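Local structure of hypothetical protein XCC0632 (Xanthomonas campestris pv. campestris, 2IQI) at residues 73-76 against 77-81; 107-110 against 111-115; 164-167 against 168-172. The protein is of unknown function but is probably an auxiliary lipoprotein component of an ABC-type transport system. All coordinates share one frame; numbering follows the deposited sequence.

All three contacts are local ones within a chain that lays helices 69-82 and 155-185 on a curved sheet. Interactions 1 and 3, one on each helix, have centres about 10 Å apart and meet where the helices pack: Ser76 CB lies 3.4 Å from Thr170 OG1, and Ala80 CB lies 3.7 Å from Thr170 CG2. Interaction 2 is in the sheet, where strand 101-110 gives way to strand 112-113. Its centre is about 20 Å from that of interaction 1, yet Leu73 CD2 reaches Val107 CG2 at 3.9 Å. Interactions 2 and 3 have centres about 14 Å apart and do not touch, although Phe110 meets Phe162, on the same helix as interaction 3.

Interaction 1: 73-76 against 77-81; sequences LEDS and VVRAF
Ala80 N donates to Ser76 O at 2.8 Å, the shortest of the i to i+4 backbone bonds that carry helix 69-82 through residues 73-81. Val77 N to Leu73 O and Arg79 N to Asp75 O follow the same alpha-helical pattern, while Val78 N to Glu74 O, at 3.3 Å, is weak. One turn apart, Asp75 and Arg79 run side by side and point the same way. Both first torsions set the gamma carbon beside the backbone N (chi1 -66° and -59°), and the arginine extends from CG to NE, carrying its guanidinium over the aspartate. Asp75 CB sits over the centre of one guanidinium face. Asp75 OD2 is 3.1 Å from Arg79 NH2 but well out of the guanidinium plane, a salt bridge of charges with no N-H aimed at the oxygen. The carboxylate is held more directly from outside, OD2 by Gln67 and OD1 by Arg92. Elsewhere on the helix, Leu73 and Val77 pack on strand 101-110, and Ser76 and Ala80 lie against helix 155-185. Ser76 OG turns back to Met72 O. Leu73 and Val77 approach each other only loosely, CG of the first standing 4.4 Å from CG2 of the second.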
loop_
_atom_site.group_PDB
_atom_site.type_symbol
_atom_site.label_atom_id
_atom_site.label_comp_id
_atom_site.label_asym_id
_atom_site.label_seq_id
_atom_site.Cartn_x
_atom_site.Cartn_y
_atom_site.Cartn_z
ATOM N N LEU A 73 3.760 -0.794 4.017
ATOM C CA LEU A 73 3.215 0.017 2.960
ATOM C C LEU A 73 4.082 1.252 2.637
ATOM O O LEU A 73 4.395 1.535 1.480
ATOM C CB LEU A 73 1.760 0.382 3.225
ATOM C CG LEU A 73 1.228 1.062 1.958
ATOM C CD1 LEU A 73 0.599 0.052 1.015
ATOM C CD2 LEU A 73 0.282 2.219 2.313
ATOM N N GLU A 74 4.486 1.972 3.665
ATOM C CA GLU A 74 5.494 3.010 3.490
ATOM C C GLU A 74 6.819 2.506 2.849
ATOM O O GLU A 74 7.386 3.156 1.988
ATOM C CB GLU A 74 5.732 3.693 4.818
ATOM C CG GLU A 74 6.395 5.029 4.719
ATOM C CD GLU A 74 7.062 5.433 6.028
ATOM O OE1 GLU A 74 6.552 5.020 7.112
ATOM O OE2 GLU A 74 8.102 6.160 5.966
ATOM N N ASP A 75 7.312 1.349 3.228
ATOM C CA ASP A 75 8.521 0.872 2.572
ATOM C C ASP A 75 8.287 0.368 1.147
ATOM O O ASP A 75 9.188 0.465 0.329
ATOM C CB ASP A 75 9.263 -0.212 3.397
ATOM C CG ASP A 75 9.833 0.321 4.702
ATOM O OD1 ASP A 75 9.573 1.514 5.015
ATOM O OD2 ASP A 75 10.535 -0.449 5.418
ATOM N N SER A 76 7.118 -0.186 0.842
ATOM C CA SER A 76 6.927 -0.729 -0.492
ATOM C C SER A 76 6.894 0.377 -1.476
ATOM O O SER A 76 7.473 0.270 -2.568
ATOM C CB SER A 76 5.608 -1.481 -0.599
ATOM O OG SER A 76 5.731 -2.649 0.165
ATOM N N VAL A 77 6.180 1.426 -1.073
ATOM C CA VAL A 77 5.873 2.546 -1.930
ATOM C C VAL A 77 7.166 3.275 -2.306
ATOM O O VAL A 77 7.466 3.455 -3.504
ATOM C CB VAL A 77 4.816 3.481 -1.295
ATOM C CG1 VAL A 77 4.797 4.813 -1.999
ATOM C CG2 VAL A 77 3.451 2.843 -1.392
ATOM N N VAL A 78 7.935 3.646 -1.277
ATOM C CA VAL A 78 9.191 4.351 -1.442
ATOM C C VAL A 78 10.206 3.483 -2.179
ATOM O O VAL A 78 10.848 3.946 -3.108
ATOM C CB VAL A 78 9.762 4.760 -0.094
ATOM C CG1 VAL A 78 11.224 5.102 -0.244
ATOM C CG2 VAL A 78 9.012 5.927 0.449
ATOM N N ARG A 79 10.343 2.221 -1.788
ATOM C CA ARG A 79 11.220 1.341 -2.544
ATOM C C ARG A 79 10.788 1.209 -3.976
ATOM O O ARG A 79 11.640 1.233 -4.846
ATOM C CB ARG A 79 11.384 -0.016 -1.887
ATOM C CG ARG A 79 11.954 0.191 -0.504
ATOM C CD ARG A 79 12.416 -1.013 0.251
ATOM N NE ARG A 79 12.837 -0.475 1.542
ATOM C CZ ARG A 79 12.766 -1.116 2.703
ATOM N NH1 ARG A 79 12.293 -2.353 2.732
ATOM N NH2 ARG A 79 13.156 -0.502 3.819
ATOM N N ALA A 80 9.484 1.103 -4.253
ATOM C CA ALA A 80 9.067 0.981 -5.669
ATOM C C ALA A 80 9.311 2.269 -6.512
ATOM O O ALA A 80 9.667 2.185 -7.689
ATOM C CB ALA A 80 7.670 0.486 -5.786
ATOM N N PHE A 81 9.176 3.449 -5.900
ATOM C CA PHE A 81 9.650 4.684 -6.541
ATOM C C PHE A 81 11.150 4.644 -6.796
ATOM O O PHE A 81 11.595 5.002 -7.878
ATOM C CB PHE A 81 9.267 5.948 -5.744
ATOM C CG PHE A 81 7.798 6.311 -5.839
ATOM C CD1 PHE A 81 7.223 6.628 -7.069
ATOM C CD2 PHE A 81 6.997 6.332 -4.706
ATOM C CE1 PHE A 81 5.892 6.950 -7.162
ATOM C CE2 PHE A 81 5.651 6.657 -4.796
ATOM C CZ PHE A 81 5.095 6.968 -6.004
#

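Interaction 2: 107-110 against 111-115; sequences VRRF and ESDYA
Arg109 and Glu111 are brought together by one torsion in each. The arginine chain folds at chi3 (-57°), and Glu111 CG stands between its own backbone N and carbonyl carbon (chi1 63°), from where the chain extends to the arginine. Glu111 OE2 lies along the aliphatic part of Arg109, 3.4 Å from CD, while OE1 is 3.5 Å from NH1 in a salt bridge. The guanidinium and carboxylate planes are steeply turned, 81° apart. Asp113 adds a longer ion pair at the guanidinium edge, its OD2 in plane and 3.7 Å from Arg109 NH1, and completes a salt-bridge network. Residues 107-110 end strand 101-110, and the chain turns a corner at Glu111 before the short strand 112-113. Arg108 and Arg109 both face Glu125 of strand 121-132 in a classic beta bulge. Glu125 also pairs with both arginine side chains, and Arg51 of strand 49-51 binds Glu111 OE1, so the network links neighbouring strands. A water bridges the corner, accepting from Phe110 N at 2.9 Å and donating to Glu111 OE2 at 2.6 Å. The Phe110 ring meets Phe162 of helix 155-185 with nearly parallel planes. Beyond the corner, Asp113 OD1 accepts from Ala115 N at 3.1 Å, closing an Asx turn; the donor comes from above the carboxylate plane.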
loop_
_atom_site.group_PDB
_atom_site.type_symbol
_atom_site.label_atom_id
_atom_site.label_comp_id
_atom_site.label_asym_id
_atom_site.label_seq_id
_atom_site.Cartn_x
_atom_site.Cartn_y
_atom_site.Cartn_z
ATOM N N VAL A 107 -4.845 4.394 5.116
ATOM C CA VAL A 107 -5.140 2.955 4.989
ATOM C C VAL A 107 -6.459 2.607 5.697
ATOM O O VAL A 107 -6.622 2.919 6.890
ATOM C CB VAL A 107 -4.021 2.104 5.564
ATOM C CG1 VAL A 107 -4.391 0.640 5.507
ATOM C CG2 VAL A 107 -2.734 2.353 4.796
ATOM N N ARG A 108 -7.395 2.000 4.957
ATOM C CA ARG A 108 -8.765 1.787 5.451
ATOM C C ARG A 108 -8.980 0.357 5.911
ATOM O O ARG A 108 -9.592 0.114 6.945
ATOM C CB ARG A 108 -9.782 2.133 4.380
ATOM C CG ARG A 108 -9.725 3.579 3.903
ATOM C CD ARG A 108 -10.691 3.721 2.766
ATOM N NE ARG A 108 -10.920 5.088 2.325
ATOM C CZ ARG A 108 -11.756 5.423 1.326
ATOM N NH1 ARG A 108 -12.428 4.469 0.671
ATOM N NH2 ARG A 108 -11.950 6.715 0.989
ATOM N N ARG A 109 -8.472 -0.585 5.119
ATOM C CA ARG A 109 -8.539 -1.994 5.437
ATOM C C ARG A 109 -7.212 -2.637 5.123
ATOM O O ARG A 109 -6.606 -2.356 4.073
ATOM C CB ARG A 109 -9.702 -2.660 4.695
ATOM C CG ARG A 109 -11.071 -2.237 5.306
ATOM C CD ARG A 109 -12.155 -3.103 4.859
ATOM N NE ARG A 109 -12.235 -3.108 3.405
ATOM C CZ ARG A 109 -12.426 -4.206 2.679
ATOM N NH1 ARG A 109 -12.542 -5.398 3.277
ATOM N NH2 ARG A 109 -12.487 -4.130 1.366
ATOM N N PHE A 110 -6.727 -3.432 6.078
ATOM C CA PHE A 110 -5.558 -4.294 5.903
ATOM C C PHE A 110 -5.875 -5.642 6.606
ATOM O O PHE A 110 -5.589 -5.845 7.808
ATOM C CB PHE A 110 -4.323 -3.634 6.499
ATOM C CG PHE A 110 -3.044 -4.092 5.882
ATOM C CD1 PHE A 110 -2.460 -5.285 6.271
ATOM C CD2 PHE A 110 -2.422 -3.331 4.900
ATOM C CE1 PHE A 110 -1.289 -5.710 5.681
ATOM C CE2 PHE A 110 -1.252 -3.737 4.323
ATOM C CZ PHE A 110 -0.692 -4.935 4.702
ATOM N N GLU A 111 -6.506 -6.557 5.877
ATOM C CA GLU A 111 -7.125 -7.683 6.554
ATOM C C GLU A 111 -7.271 -8.921 5.690
ATOM O O GLU A 111 -7.389 -8.840 4.471
ATOM C CB GLU A 111 -8.486 -7.268 7.110
ATOM C CG GLU A 111 -9.484 -6.870 6.011
ATOM C CD GLU A 111 -10.759 -6.227 6.552
ATOM O OE1 GLU A 111 -11.833 -6.850 6.425
ATOM O OE2 GLU A 111 -10.694 -5.108 7.118
ATOM N N SER A 112 -7.250 -10.072 6.344
ATOM C CA SER A 112 -7.674 -11.312 5.720
ATOM C C SER A 112 -9.190 -11.389 5.771
ATOM O O SER A 112 -9.766 -11.471 6.836
ATOM C CB SER A 112 -7.075 -12.471 6.464
ATOM O OG SER A 112 -7.332 -13.641 5.767
ATOM N N ASP A 113 -9.840 -11.312 4.615
ATOM C CA ASP A 113 -11.302 -11.152 4.555
ATOM C C ASP A 113 -11.956 -12.392 3.986
ATOM O O ASP A 113 -11.695 -12.773 2.837
ATOM C CB ASP A 113 -11.653 -9.919 3.727
ATOM C CG ASP A 113 -13.170 -9.632 3.646
ATOM O OD1 ASP A 113 -13.975 -10.107 4.492
ATOM O OD2 ASP A 113 -13.546 -8.874 2.704
ATOM N N TYR A 114 -12.788 -13.032 4.804
ATOM C CA TYR A 114 -13.429 -14.285 4.387
ATOM C C TYR A 114 -14.543 -14.023 3.403
ATOM O O TYR A 114 -14.812 -14.852 2.549
ATOM C CB TYR A 114 -13.931 -15.117 5.572
ATOM C CG TYR A 114 -12.908 -16.063 6.134
ATOM C CD1 TYR A 114 -12.885 -17.416 5.745
ATOM C CD2 TYR A 114 -11.962 -15.615 7.058
ATOM C CE1 TYR A 114 -11.931 -18.297 6.281
ATOM C CE2 TYR A 114 -11.022 -16.460 7.593
ATOM C CZ TYR A 114 -10.994 -17.794 7.207
ATOM O OH TYR A 114 -10.035 -18.608 7.764
ATOM N N ALA A 115 -15.161 -12.850 3.540
ATOM C CA ALA A 115 -16.260 -12.379 2.675
ATOM C C ALA A 115 -17.346 -13.475 2.396
ATOM O O ALA A 115 -17.685 -13.767 1.236
ATOM C CB ALA A 115 -15.683 -11.752 1.368
HETATM O O HOH W 1 -8.550 -4.174 8.178
#

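Interaction 3: 164-167 against 168-172; sequences QALT and QVTTE
Leu166 O is gripped twice by Thr170, at 2.8 Å from OG1 and at 3.1 Å from the backbone N. The two donors approach from opposite faces of the carbonyl plane. One residue on, Thr167 O is held in the same way by Thr171, with OG1 at 2.9 Å and N at 3.0 Å; here the hydroxyl stands above the carbonyl plane, 39° out of it. Both threonines place OG1 beside their own backbone N (chi1 -60° and -62°), which swings each hydroxyl back over the preceding turn and leaves CG2 beside the carbonyl carbon. Each hydroxyl thus spends its proton within the helix, that of buried Thr170 included. The surrounding frame is regular alpha helix, part of the long helix 155-185 that packs on the sheet: Gln168 N donates to Gln164 O and Val169 N to Ala165 O, both at 2.9 Å and nearly straight. On the side toward the sheet, Ala165 rests on Ile124 and Val169 on Leu126 and Phe144. Thr170 and Leu166 face helix 69-82, Leu166 lying on Met72. Gln168 stretches out from CG beside strand 137-149, touching Val146, and its NE2 donates to Glu172 OE2 at 3.1 Å. That partner lies in the amide plane, and the N-H comes in close to the line of the Glu172 CD-OE2 bond. The other end of the amide, Gln168 OE1, accepts from Arg148 NH1 of strand 137-149.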
loop_
_atom_site.group_PDB
_atom_site.type_symbol
_atom_site.label_atom_id
_atom_site.label_comp_id
_atom_site.label_asym_id
_atom_site.label_seq_id
_atom_site.Cartn_x
_atom_site.Cartn_y
_atom_site.Cartn_z
ATOM N N GLN A 164 1.035 -10.592 -2.635
ATOM C CA GLN A 164 0.416 -10.332 -3.905
ATOM C C GLN A 164 -0.407 -9.009 -3.869
ATOM O O GLN A 164 -0.293 -8.188 -4.811
ATOM C CB GLN A 164 -0.450 -11.515 -4.305
ATOM C CG GLN A 164 0.262 -12.790 -4.781
ATOM C CD GLN A 164 -0.633 -14.037 -4.600
ATOM O OE1 GLN A 164 -0.191 -15.065 -4.103
ATOM N NE2 GLN A 164 -1.900 -13.923 -4.963
ATOM N N ALA A 165 -1.187 -8.784 -2.796
ATOM C CA ALA A 165 -2.002 -7.571 -2.665
ATOM C C ALA A 165 -1.133 -6.326 -2.481
ATOM O O ALA A 165 -1.413 -5.245 -3.052
ATOM C CB ALA A 165 -2.971 -7.689 -1.525
ATOM N N LEU A 166 -0.080 -6.474 -1.682
ATOM C CA LEU A 166 0.852 -5.406 -1.480
ATOM C C LEU A 166 1.473 -5.034 -2.774
ATOM O O LEU A 166 1.572 -3.844 -3.060
ATOM C CB LEU A 166 1.979 -5.810 -0.541
ATOM C CG LEU A 166 1.809 -5.250 0.851
ATOM C CD1 LEU A 166 2.491 -6.168 1.874
ATOM C CD2 LEU A 166 2.323 -3.831 0.860
ATOM N N THR A 167 1.921 -6.038 -3.539
ATOM C CA THR A 167 2.656 -5.776 -4.770
ATOM C C THR A 167 1.723 -5.065 -5.750
ATOM O O THR A 167 2.087 -4.018 -6.306
ATOM C CB THR A 167 3.261 -7.057 -5.363
ATOM O OG1 THR A 167 4.207 -7.593 -4.440
ATOM C CG2 THR A 167 3.972 -6.799 -6.705
ATOM N N GLN A 168 0.505 -5.587 -5.904
ATOM C CA GLN A 168 -0.472 -4.978 -6.816
ATOM C C GLN A 168 -0.904 -3.544 -6.431
ATOM O O GLN A 168 -0.923 -2.687 -7.309
ATOM C CB GLN A 168 -1.667 -5.894 -7.064
ATOM C CG GLN A 168 -2.719 -5.281 -7.933
ATOM C CD GLN A 168 -3.974 -6.150 -8.107
ATOM O OE1 GLN A 168 -3.935 -7.366 -7.957
ATOM N NE2 GLN A 168 -5.087 -5.512 -8.455
ATOM N N VAL A 169 -1.213 -3.262 -5.155
ATOM C CA VAL A 169 -1.636 -1.895 -4.778
ATOM C C VAL A 169 -0.497 -0.900 -4.938
ATOM O O VAL A 169 -0.735 0.210 -5.404
ATOM C CB VAL A 169 -2.384 -1.771 -3.367
ATOM C CG1 VAL A 169 -1.443 -1.722 -2.175
ATOM C CG2 VAL A 169 -3.300 -0.564 -3.341
ATOM N N THR A 170 0.730 -1.304 -4.572
ATOM C CA THR A 170 1.905 -0.444 -4.672
ATOM C C THR A 170 2.118 -0.113 -6.152
ATOM O O THR A 170 2.451 1.012 -6.490
ATOM C CB THR A 170 3.179 -1.137 -4.102
ATOM O OG1 THR A 170 2.978 -1.465 -2.728
ATOM C CG2 THR A 170 4.410 -0.271 -4.213
ATOM N N THR A 171 1.914 -1.094 -7.034
ATOM C CA THR A 171 2.111 -0.878 -8.478
ATOM C C THR A 171 1.090 0.156 -8.983
ATOM O O THR A 171 1.377 0.989 -9.869
ATOM C CB THR A 171 1.983 -2.199 -9.273
ATOM O OG1 THR A 171 3.006 -3.102 -8.855
ATOM C CG2 THR A 171 2.172 -1.962 -10.697
ATOM N N GLU A 172 -0.112 0.096 -8.432
ATOM C CA GLU A 172 -1.145 1.007 -8.868
ATOM C C GLU A 172 -0.858 2.402 -8.308
ATOM O O GLU A 172 -1.201 3.401 -8.926
ATOM C CB GLU A 172 -2.536 0.484 -8.470
ATOM C CG GLU A 172 -3.051 -0.685 -9.324
ATOM C CD GLU A 172 -4.396 -1.333 -8.809
ATOM O OE1 GLU A 172 -5.243 -0.669 -8.111
ATOM O OE2 GLU A 172 -4.608 -2.541 -9.144
#